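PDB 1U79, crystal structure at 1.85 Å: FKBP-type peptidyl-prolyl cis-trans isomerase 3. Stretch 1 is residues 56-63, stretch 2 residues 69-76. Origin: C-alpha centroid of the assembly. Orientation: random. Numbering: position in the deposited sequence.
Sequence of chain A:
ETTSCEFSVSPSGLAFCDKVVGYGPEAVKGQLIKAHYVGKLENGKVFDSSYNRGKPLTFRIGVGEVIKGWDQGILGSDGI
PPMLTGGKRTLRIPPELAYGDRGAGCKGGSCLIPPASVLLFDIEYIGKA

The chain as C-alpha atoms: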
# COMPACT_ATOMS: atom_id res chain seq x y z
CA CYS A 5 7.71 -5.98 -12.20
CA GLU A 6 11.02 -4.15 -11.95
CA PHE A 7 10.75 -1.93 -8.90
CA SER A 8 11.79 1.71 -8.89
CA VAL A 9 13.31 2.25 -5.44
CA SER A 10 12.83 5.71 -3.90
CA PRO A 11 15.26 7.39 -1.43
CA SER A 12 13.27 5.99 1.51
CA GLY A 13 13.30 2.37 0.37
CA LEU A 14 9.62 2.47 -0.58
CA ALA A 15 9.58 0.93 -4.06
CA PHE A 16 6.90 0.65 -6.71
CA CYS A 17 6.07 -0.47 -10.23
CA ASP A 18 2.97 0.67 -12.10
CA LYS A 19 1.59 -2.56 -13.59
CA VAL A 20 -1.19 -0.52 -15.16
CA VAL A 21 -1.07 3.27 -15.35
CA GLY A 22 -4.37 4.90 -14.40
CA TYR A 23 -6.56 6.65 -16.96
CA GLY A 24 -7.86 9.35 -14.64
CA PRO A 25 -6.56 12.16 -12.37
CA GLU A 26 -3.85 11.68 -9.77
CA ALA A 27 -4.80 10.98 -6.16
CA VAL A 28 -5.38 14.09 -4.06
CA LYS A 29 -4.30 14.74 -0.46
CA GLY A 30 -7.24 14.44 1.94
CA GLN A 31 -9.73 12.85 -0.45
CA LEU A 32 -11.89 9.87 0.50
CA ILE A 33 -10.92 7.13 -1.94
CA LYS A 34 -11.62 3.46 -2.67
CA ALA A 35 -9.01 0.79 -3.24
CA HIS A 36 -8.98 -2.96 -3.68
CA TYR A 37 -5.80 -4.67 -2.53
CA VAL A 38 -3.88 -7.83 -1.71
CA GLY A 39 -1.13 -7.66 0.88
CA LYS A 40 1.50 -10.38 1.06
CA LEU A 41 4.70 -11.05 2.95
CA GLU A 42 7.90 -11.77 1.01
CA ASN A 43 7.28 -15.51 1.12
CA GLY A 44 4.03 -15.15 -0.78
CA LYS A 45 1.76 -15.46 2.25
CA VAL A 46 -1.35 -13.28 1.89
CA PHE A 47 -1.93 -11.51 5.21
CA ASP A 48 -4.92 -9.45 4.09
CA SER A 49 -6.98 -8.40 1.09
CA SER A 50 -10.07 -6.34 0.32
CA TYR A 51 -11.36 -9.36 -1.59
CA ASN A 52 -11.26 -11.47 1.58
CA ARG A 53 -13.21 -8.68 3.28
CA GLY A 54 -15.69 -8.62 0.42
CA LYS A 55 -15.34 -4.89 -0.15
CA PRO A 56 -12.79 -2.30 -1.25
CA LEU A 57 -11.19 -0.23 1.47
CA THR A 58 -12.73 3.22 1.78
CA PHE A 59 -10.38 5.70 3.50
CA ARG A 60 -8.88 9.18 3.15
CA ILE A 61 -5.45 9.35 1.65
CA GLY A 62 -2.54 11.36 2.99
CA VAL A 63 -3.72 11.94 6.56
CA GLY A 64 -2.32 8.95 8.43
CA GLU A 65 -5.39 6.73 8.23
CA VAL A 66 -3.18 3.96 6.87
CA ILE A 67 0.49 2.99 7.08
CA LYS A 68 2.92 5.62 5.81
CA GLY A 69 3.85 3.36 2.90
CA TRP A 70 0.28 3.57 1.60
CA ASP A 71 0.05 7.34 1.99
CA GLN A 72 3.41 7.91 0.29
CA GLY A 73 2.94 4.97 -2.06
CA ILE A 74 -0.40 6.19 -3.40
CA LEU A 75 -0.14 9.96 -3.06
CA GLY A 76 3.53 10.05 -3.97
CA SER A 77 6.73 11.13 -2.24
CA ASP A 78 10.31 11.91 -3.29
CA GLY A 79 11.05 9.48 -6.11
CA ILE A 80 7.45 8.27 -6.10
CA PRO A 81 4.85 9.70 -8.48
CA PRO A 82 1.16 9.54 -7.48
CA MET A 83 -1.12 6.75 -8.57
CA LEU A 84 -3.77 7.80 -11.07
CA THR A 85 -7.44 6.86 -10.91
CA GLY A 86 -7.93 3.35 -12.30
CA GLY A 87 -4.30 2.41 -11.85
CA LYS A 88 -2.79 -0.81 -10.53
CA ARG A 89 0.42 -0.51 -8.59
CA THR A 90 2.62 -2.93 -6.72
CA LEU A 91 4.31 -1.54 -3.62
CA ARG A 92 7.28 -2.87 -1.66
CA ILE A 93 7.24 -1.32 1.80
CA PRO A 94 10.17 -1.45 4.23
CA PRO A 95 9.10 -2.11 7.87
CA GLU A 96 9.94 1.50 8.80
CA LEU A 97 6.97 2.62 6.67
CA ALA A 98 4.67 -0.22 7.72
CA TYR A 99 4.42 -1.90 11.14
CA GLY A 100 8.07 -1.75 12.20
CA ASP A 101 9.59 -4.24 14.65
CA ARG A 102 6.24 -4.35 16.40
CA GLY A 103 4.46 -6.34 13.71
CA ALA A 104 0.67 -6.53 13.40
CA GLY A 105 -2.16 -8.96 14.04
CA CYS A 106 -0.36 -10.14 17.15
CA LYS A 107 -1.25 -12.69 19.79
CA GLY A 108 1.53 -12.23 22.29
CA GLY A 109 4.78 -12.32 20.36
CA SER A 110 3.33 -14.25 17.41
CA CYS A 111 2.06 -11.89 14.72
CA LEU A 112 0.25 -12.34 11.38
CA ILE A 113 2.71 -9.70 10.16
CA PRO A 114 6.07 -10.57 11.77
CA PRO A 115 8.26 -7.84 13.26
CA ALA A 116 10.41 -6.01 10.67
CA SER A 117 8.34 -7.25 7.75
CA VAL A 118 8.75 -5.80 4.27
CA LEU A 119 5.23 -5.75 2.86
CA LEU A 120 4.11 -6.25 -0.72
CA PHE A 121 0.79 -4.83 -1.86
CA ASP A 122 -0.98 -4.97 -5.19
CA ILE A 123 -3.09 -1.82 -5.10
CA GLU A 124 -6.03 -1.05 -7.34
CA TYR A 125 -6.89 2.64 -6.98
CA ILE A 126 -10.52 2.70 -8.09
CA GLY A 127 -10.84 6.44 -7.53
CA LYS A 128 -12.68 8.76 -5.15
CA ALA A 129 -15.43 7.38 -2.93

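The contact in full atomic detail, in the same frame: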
# COMPACT_ATOMS: atom_id res chain seq x y z
N PRO A 56 -14.02 -3.08 -1.10
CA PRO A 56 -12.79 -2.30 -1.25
C PRO A 56 -12.62 -1.52 0.04
O PRO A 56 -13.56 -1.40 0.83
CB PRO A 56 -13.10 -1.39 -2.43
CG PRO A 56 -14.57 -1.14 -2.27
CD PRO A 56 -15.10 -2.52 -1.94
N LEU A 57 -11.42 -1.00 0.27
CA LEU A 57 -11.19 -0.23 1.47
C LEU A 57 -11.51 1.22 1.16
O LEU A 57 -11.00 1.78 0.19
CB LEU A 57 -9.73 -0.36 1.92
CG LEU A 57 -9.35 0.38 3.20
CD1 LEU A 57 -10.00 -0.34 4.38
CD2 LEU A 57 -7.84 0.43 3.36
N THR A 58 -12.38 1.82 1.96
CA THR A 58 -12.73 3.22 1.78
C THR A 58 -12.01 3.99 2.88
O THR A 58 -12.19 3.70 4.06
CB THR A 58 -14.26 3.44 1.85
OG1 THR A 58 -14.88 2.79 0.73
CG2 THR A 58 -14.59 4.93 1.81
N PHE A 59 -11.16 4.94 2.51
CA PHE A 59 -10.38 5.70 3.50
C PHE A 59 -9.87 7.01 2.90
O PHE A 59 -9.87 7.16 1.67
CB PHE A 59 -9.18 4.87 3.96
CG PHE A 59 -8.17 4.59 2.86
CD1 PHE A 59 -6.93 5.21 2.86
CD2 PHE A 59 -8.48 3.71 1.82
CE1 PHE A 59 -6.00 4.96 1.84
CE2 PHE A 59 -7.56 3.45 0.80
CZ PHE A 59 -6.32 4.08 0.81
N ARG A 60 -9.44 7.96 3.74
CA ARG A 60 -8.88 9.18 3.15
C ARG A 60 -7.39 9.00 3.03
O ARG A 60 -6.73 8.45 3.91
CB ARG A 60 -9.14 10.48 3.92
CG ARG A 60 -9.77 10.46 5.25
CD ARG A 60 -10.61 11.73 5.29
NE ARG A 60 -11.58 11.58 4.22
CZ ARG A 60 -12.02 12.55 3.43
NH1 ARG A 60 -11.60 13.79 3.57
NH2 ARG A 60 -12.88 12.25 2.47
N ILE A 61 -6.86 9.49 1.93
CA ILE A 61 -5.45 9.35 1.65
C ILE A 61 -4.66 10.56 2.10
O ILE A 61 -5.14 11.70 2.07
CB ILE A 61 -5.26 9.13 0.13
CG1 ILE A 61 -3.79 8.87 -0.19
CG2 ILE A 61 -5.81 10.34 -0.65
CD1 ILE A 61 -3.33 7.49 0.24
N GLY A 62 -3.44 10.30 2.56
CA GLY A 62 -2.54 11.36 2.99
C GLY A 62 -2.72 11.98 4.36
O GLY A 62 -2.12 13.02 4.63
N VAL A 63 -3.51 11.36 5.23
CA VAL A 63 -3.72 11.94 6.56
C VAL A 63 -3.44 10.97 7.70
O VAL A 63 -3.92 11.18 8.82
CB VAL A 63 -5.15 12.49 6.69
CG1 VAL A 63 -5.42 13.48 5.58
CG2 VAL A 63 -6.16 11.36 6.66
N GLY A 69 3.55 3.89 4.22
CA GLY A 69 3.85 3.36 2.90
C GLY A 69 2.68 3.48 1.93
O GLY A 69 2.88 3.60 0.72
N TRP A 70 1.45 3.45 2.45
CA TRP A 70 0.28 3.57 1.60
C TRP A 70 0.07 5.04 1.26
O TRP A 70 -0.20 5.39 0.11
CB TRP A 70 -0.97 3.00 2.30
CG TRP A 70 -1.28 1.56 1.93
CD1 TRP A 70 -0.41 0.50 1.91
CD2 TRP A 70 -2.56 1.03 1.56
NE1 TRP A 70 -1.08 -0.65 1.55
CE2 TRP A 70 -2.40 -0.35 1.33
CE3 TRP A 70 -3.83 1.61 1.40
CZ2 TRP A 70 -3.46 -1.17 0.95
CZ3 TRP A 70 -4.89 0.79 1.02
CH2 TRP A 70 -4.69 -0.59 0.80
N ASP A 71 0.21 5.92 2.25
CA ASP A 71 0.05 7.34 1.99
C ASP A 71 1.07 7.81 0.95
O ASP A 71 0.70 8.40 -0.07
CB ASP A 71 0.20 8.16 3.28
CG ASP A 71 -1.11 8.26 4.06
OD1 ASP A 71 -2.18 7.99 3.48
OD2 ASP A 71 -1.09 8.64 5.24
N GLN A 72 2.34 7.52 1.21
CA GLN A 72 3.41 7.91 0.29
C GLN A 72 3.34 7.11 -1.01
O GLN A 72 3.57 7.66 -2.08
CB GLN A 72 4.78 7.70 0.94
CG GLN A 72 4.95 8.39 2.29
CD GLN A 72 6.35 8.22 2.87
OE1 GLN A 72 7.15 7.43 2.37
NE2 GLN A 72 6.65 8.95 3.93
N GLY A 73 3.01 5.83 -0.90
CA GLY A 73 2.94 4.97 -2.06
C GLY A 73 1.81 5.24 -3.03
O GLY A 73 1.90 4.88 -4.20
N ILE A 74 0.74 5.88 -2.56
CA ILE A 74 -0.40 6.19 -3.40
C ILE A 74 -0.44 7.67 -3.78
O ILE A 74 -0.75 8.03 -4.91
CB ILE A 74 -1.71 5.82 -2.69
CG1 ILE A 74 -1.75 4.31 -2.43
CG2 ILE A 74 -2.92 6.26 -3.51
CD1 ILE A 74 -2.86 3.88 -1.48
N LEU A 75 -0.11 8.53 -2.82
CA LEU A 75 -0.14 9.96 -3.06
C LEU A 75 1.18 10.44 -3.66
O LEU A 75 1.25 11.50 -4.28
CB LEU A 75 -0.39 10.69 -1.73
CG LEU A 75 -1.03 12.07 -1.79
CD1 LEU A 75 -2.38 11.99 -2.48
CD2 LEU A 75 -1.20 12.59 -0.36
N GLY A 76 2.24 9.66 -3.45
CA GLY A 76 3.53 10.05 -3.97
C GLY A 76 4.41 10.62 -2.88
O GLY A 76 3.92 11.02 -1.82
O HOH W 1 -4.33 8.35 5.18

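The two stretches meet as a strand laid across a helix. The N-to-C directions of strand 57-60 and helix 69-75 differ by 87°, close to perpendicular, and their axes come no nearer than 11.5 Å. At that spacing side chains must fill the gap along the strand. The backbones close in only past its end, where the CA atoms of Gly62 and Asp71 lie 4.9 Å apart. Together the stretches bury 383 Å², and three residues cover most of it: Ile61, Asp71 and Trp70, with 82, 62 and 53 Å² respectively.

Ile61 is the centre of the apolar contact. Its CA-to-CB bond points sideways, yet with chi1 at -175° (t) and chi2 at 73° (p) the end of the side chain comes nearer to the helix. There Ile61 CD1 sits 3.7 Å from Ile74 CB, a van der Waals distance, and 3.8 Å from the backbone atom Trp70 O. That carbonyl is already the acceptor for Ile74 N, at 2.9 Å, in the helical i to i+4 pattern, so the methyl packs against backbone whose hydrogen bonding is satisfied. A second approach, Ile61 CG1 to Leu75 CD1 at 4.1 Å, extends the patch towards the C-terminal end of the helix.

Asp71 supplies the polar chemistry. The one direct hydrogen bond between the stretches runs from Gly62 N to Asp71 OD1, 2.8 Å long with an N-H...O angle of 151°, and gives a backbone amide beyond the strand a carboxylate acceptor. Asp71 OD1 also accepts from water 1 at 2.8 Å. The same water donates to Arg60 O at 2.7 Å and accepts from Val63 N at 3.1 Å, so it ties the backbone on both sequence sides of Gly62 to the helix. Asp71 OD2 is hydrogen-bonded elsewhere in the structure. Ile61 CD1 lies 3.5 Å from Asp71 OD1, which places the apolar patch directly beside this polar site.

Gly62 fits this corner for two geometric reasons. Its phi of 80° by itself favours glycine, and an ideal CB would lie 2.7 Å from Leu75 CD2, a clash. Without that atom, Leu75 CD2 can approach Gly62 CA to 3.8 Å.

Trp70 anchors the other part of the contact. Its CA-to-CB bond also points sideways, and chi1 is off-rotamer at -95°, but the indole reaches the side chains of Leu57 and Phe59, alternate strand residues whose CB atoms both point toward the helix. Thr58, between them, makes no contact. Phe59 CZ lies 3.6 Å from Trp70 CE3. The Phe59 ring and the six-membered ring of Trp70 have centroids 5.5 Å apart and planes at 55°, an oblique pairing. Phe59 CZ also lies 4.2 Å from Ile74 CD1, which sits at the edge of the phenyl ring. Leu57 CD2 meets Trp70 CZ3 at 3.8 Å, completing the apolar packing against the indole.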